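Local coordinates for crustacyanin (PDB 1I4U), which binds the carotenoid astaxanthin, which provides the blue coloration of the lobster carapace, at the interface of chains A and B. Numbering follows the deposited sequence. Chains: chain A/B, Crustacyanin.

The interface of chains A and B. Residues chain A 80-82, 96-99; chain B 87-88, 90.
A loop of chain B presses an aromatic ring against the paired strands 76-85 and 93-97 of chain A. Packing centres on B:Phe88, whose CG lies anti to its carbonyl carbon (chi1 -65°); its flat ring can be packed on both faces and at its edge. One face carries the backbone N of A:Glu98, 3.6 Å above the ring plane, and that residue's CG, 3.7 Å from B:Phe88 CD2. Glutamate suits because its methylenes lie against the ring while its carboxylate reaches A:Asn80. The opposite face is met by CD of A:Lys82, 3.9 Å above the plane, while CG flanks the rim at CE2; lysine's long aliphatic stem packs before bending at chi4. At the ring edge, in plane, a polar atom, A:Asp96 O, abuts B:Phe88 CZ at 3.4 Å, and A:Gly81, without a side chain, lets the ring tip approach. The A:Asp96 carboxylate stands nearly perpendicular to the ring, its OD2 3.5 Å from CG of compact B:Pro87. An alanine in place of B:Phe88 would remove the ring and its contacts on both faces, which would probably loosen the hold between the subunits.

Polar contact comes from B:Glu90, long enough to offer the OE2 syn lone pair to A:Asn99 N (3.0 Å), a bent bond, 138° at the hydrogen. Asparagine tolerates the positive phi here. A:Asn80 ND2 donates an almost straight bond, near its amide plane, to A:Glu98 OE1 (3.0 Å), met from 51° above the carboxylate plane; this probably steadies that carboxylate near like-charged B:Glu90. Repeated by two-fold symmetry, the patch helps join the C1 homodimer.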
ATOM      1  N   ASN A  80      -4.922  -9.489 -11.388  1.00 14.37           N
ATOM      2  CA  ASN A  80      -6.278  -9.207 -10.896  1.00 12.17           C
ATOM      3  C   ASN A  80      -6.268  -8.067  -9.882  1.00 12.33           C
ATOM      4  O   ASN A  80      -5.495  -8.120  -8.921  1.00 13.89           O
ATOM      5  CB  ASN A  80      -6.876 -10.435 -10.235  1.00 14.61           C
ATOM      6  CG  ASN A  80      -7.060 -11.590 -11.202  1.00 15.98           C
ATOM      7  OD1 ASN A  80      -7.736 -11.425 -12.217  1.00 17.51           O
ATOM      8  ND2 ASN A  80      -6.485 -12.740 -10.920  1.00 20.72           N
ATOM      9  N   GLY A  81      -7.083  -7.069 -10.174  1.00 12.08           N
ATOM     10  CA  GLY A  81      -7.169  -5.889  -9.344  1.00 11.40           C
ATOM     11  C   GLY A  81      -8.580  -5.545  -8.997  1.00 11.15           C
ATOM     12  O   GLY A  81      -9.559  -6.109  -9.515  1.00 11.89           O
ATOM     13  N   LYS A  82      -8.729  -4.592  -8.061  1.00 11.71           N
ATOM     14  CA  LYS A  82      -9.995  -4.007  -7.676  1.00 11.75           C
ATOM     15  C   LYS A  82      -9.817  -2.517  -7.447  1.00 11.35           C
ATOM     16  O   LYS A  82      -8.743  -2.089  -7.040  1.00 12.59           O
ATOM     17  CB  LYS A  82     -10.544  -4.597  -6.369  1.00 13.30           C
ATOM     18  CG  LYS A  82     -10.966  -6.038  -6.434  1.00 15.62           C
ATOM     19  CD  LYS A  82     -11.297  -6.549  -5.042  1.00 19.47           C
ATOM     20  CE  LYS A  82     -11.776  -7.974  -5.137  1.00 24.94           C
ATOM     21  NZ  LYS A  82     -13.235  -8.008  -5.272  1.00 42.01           N
ATOM     22  N   ASP A  96      -6.228  -1.843  -5.585  1.00 10.95           N
ATOM     23  CA  ASP A  96      -5.715  -3.029  -4.898  1.00 10.46           C
ATOM     24  C   ASP A  96      -5.444  -4.118  -5.922  1.00 10.65           C
ATOM     25  O   ASP A  96      -6.215  -4.252  -6.863  1.00 11.62           O
ATOM     26  CB  ASP A  96      -6.741  -3.471  -3.850  1.00 10.97           C
ATOM     27  CG  ASP A  96      -6.221  -4.322  -2.714  1.00 11.61           C
ATOM     28  OD1 ASP A  96      -5.072  -4.804  -2.782  1.00 10.93           O
ATOM     29  OD2 ASP A  96      -7.036  -4.517  -1.758  1.00 12.05           O
ATOM     30  N   TYR A  97      -4.376  -4.885  -5.769  1.00 11.51           N
ATOM     31  CA  TYR A  97      -4.047  -5.967  -6.650  1.00 12.40           C
ATOM     32  C   TYR A  97      -3.702  -7.198  -5.855  1.00 11.49           C
ATOM     33  O   TYR A  97      -3.151  -7.138  -4.743  1.00 12.55           O
ATOM     34  CB  TYR A  97      -2.855  -5.636  -7.590  1.00 13.94           C
ATOM     35  CG  TYR A  97      -3.358  -4.864  -8.799  1.00 12.36           C
ATOM     36  CD1 TYR A  97      -3.590  -3.506  -8.792  1.00 13.49           C
ATOM     37  CD2 TYR A  97      -3.624  -5.512  -9.989  1.00 12.07           C
ATOM     38  CE1 TYR A  97      -4.058  -2.820  -9.926  1.00 14.11           C
ATOM     39  CE2 TYR A  97      -4.075  -4.855 -11.112  1.00 11.38           C
ATOM     40  CZ  TYR A  97      -4.284  -3.516 -11.095  1.00 11.09           C
ATOM     41  OH  TYR A  97      -4.760  -2.848 -12.199  1.00 13.50           O
ATOM     42  N   GLU A  98      -3.985  -8.381  -6.396  1.00 14.02           N
ATOM     43  CA  GLU A  98      -3.547  -9.601  -5.745  1.00 14.42           C
ATOM     44  C   GLU A  98      -2.039  -9.594  -5.481  1.00 12.47           C
ATOM     45  O   GLU A  98      -1.272  -9.152  -6.301  1.00 16.73           O
ATOM     46  CB  GLU A  98      -3.810 -10.838  -6.577  1.00 17.69           C
ATOM     47  CG  GLU A  98      -5.142 -11.508  -6.443  1.00 26.94           C
ATOM     48  CD  GLU A  98      -5.424 -12.624  -7.429  1.00 22.95           C
ATOM     49  OE1 GLU A  98      -4.751 -12.743  -8.477  1.00 22.26           O
ATOM     50  OE2 GLU A  98      -6.348 -13.384  -7.106  1.00 40.81           O
ATOM     51  N   ASN A  99      -1.677 -10.053  -4.298  1.00 15.94           N
ATOM     52  CA  ASN A  99      -0.321 -10.174  -3.842  1.00 18.96           C
ATOM     53  C   ASN A  99       0.418  -8.854  -3.901  1.00 15.58           C
ATOM     54  O   ASN A  99       1.576  -8.838  -4.338  1.00 19.46           O
ATOM     55  CB  ASN A  99       0.370 -11.211  -4.732  1.00 23.33           C
ATOM     56  CG  ASN A  99      -0.141 -12.599  -4.355  1.00 27.50           C
ATOM     57  OD1 ASN A  99      -0.668 -13.271  -5.221  1.00 33.38           O
ATOM     58  ND2 ASN A  99       0.022 -12.945  -3.092  1.00 38.50           N
TER
ATOM     59  N   PRO B  87      -8.928  -8.371   0.498  1.00 13.07           N
ATOM     60  CA  PRO B  87     -10.151  -8.379  -0.316  1.00 14.69           C
ATOM     61  C   PRO B  87     -10.209  -9.353  -1.484  1.00 14.16           C
ATOM     62  O   PRO B  87     -11.290  -9.537  -2.055  1.00 17.96           O
ATOM     63  CB  PRO B  87     -10.129  -6.934  -0.867  1.00 16.63           C
ATOM     64  CG  PRO B  87      -9.474  -6.125   0.178  1.00 15.17           C
ATOM     65  CD  PRO B  87      -8.360  -7.016   0.569  1.00 13.09           C
ATOM     66  N   PHE B  88      -9.112  -9.980  -1.851  1.00 13.49           N
ATOM     67  CA  PHE B  88      -9.105 -10.991  -2.876  1.00 14.97           C
ATOM     68  C   PHE B  88      -9.332 -12.390  -2.269  1.00 15.28           C
ATOM     69  O   PHE B  88      -9.280 -13.372  -2.959  1.00 19.34           O
ATOM     70  CB  PHE B  88      -7.822 -10.931  -3.667  1.00 13.86           C
ATOM     71  CG  PHE B  88      -7.682  -9.631  -4.453  1.00 11.52           C
ATOM     72  CD1 PHE B  88      -7.014  -8.574  -3.871  1.00 11.64           C
ATOM     73  CD2 PHE B  88      -8.203  -9.542  -5.719  1.00 13.34           C
ATOM     74  CE1 PHE B  88      -6.896  -7.347  -4.530  1.00 13.26           C
ATOM     75  CE2 PHE B  88      -8.087  -8.345  -6.381  1.00 13.51           C
ATOM     76  CZ  PHE B  88      -7.414  -7.276  -5.822  1.00 12.56           C
ATOM     77  N   GLU B  90      -7.203 -13.772  -0.148  1.00 13.76           N
ATOM     78  CA  GLU B  90      -5.893 -14.311   0.223  1.00 13.18           C
ATOM     79  C   GLU B  90      -5.816 -14.544   1.723  1.00 12.35           C
ATOM     80  O   GLU B  90      -6.483 -13.849   2.473  1.00 13.73           O
ATOM     81  CB  GLU B  90      -4.826 -13.348  -0.229  1.00 12.92           C
ATOM     82  CG  GLU B  90      -4.743 -13.236  -1.728  1.00 16.50           C
ATOM     83  CD  GLU B  90      -3.933 -12.124  -2.248  1.00 17.29           C
ATOM     84  OE1 GLU B  90      -3.351 -11.260  -1.589  1.00 28.09           O
ATOM     85  OE2 GLU B  90      -3.881 -11.998  -3.509  1.00 27.14           O
TER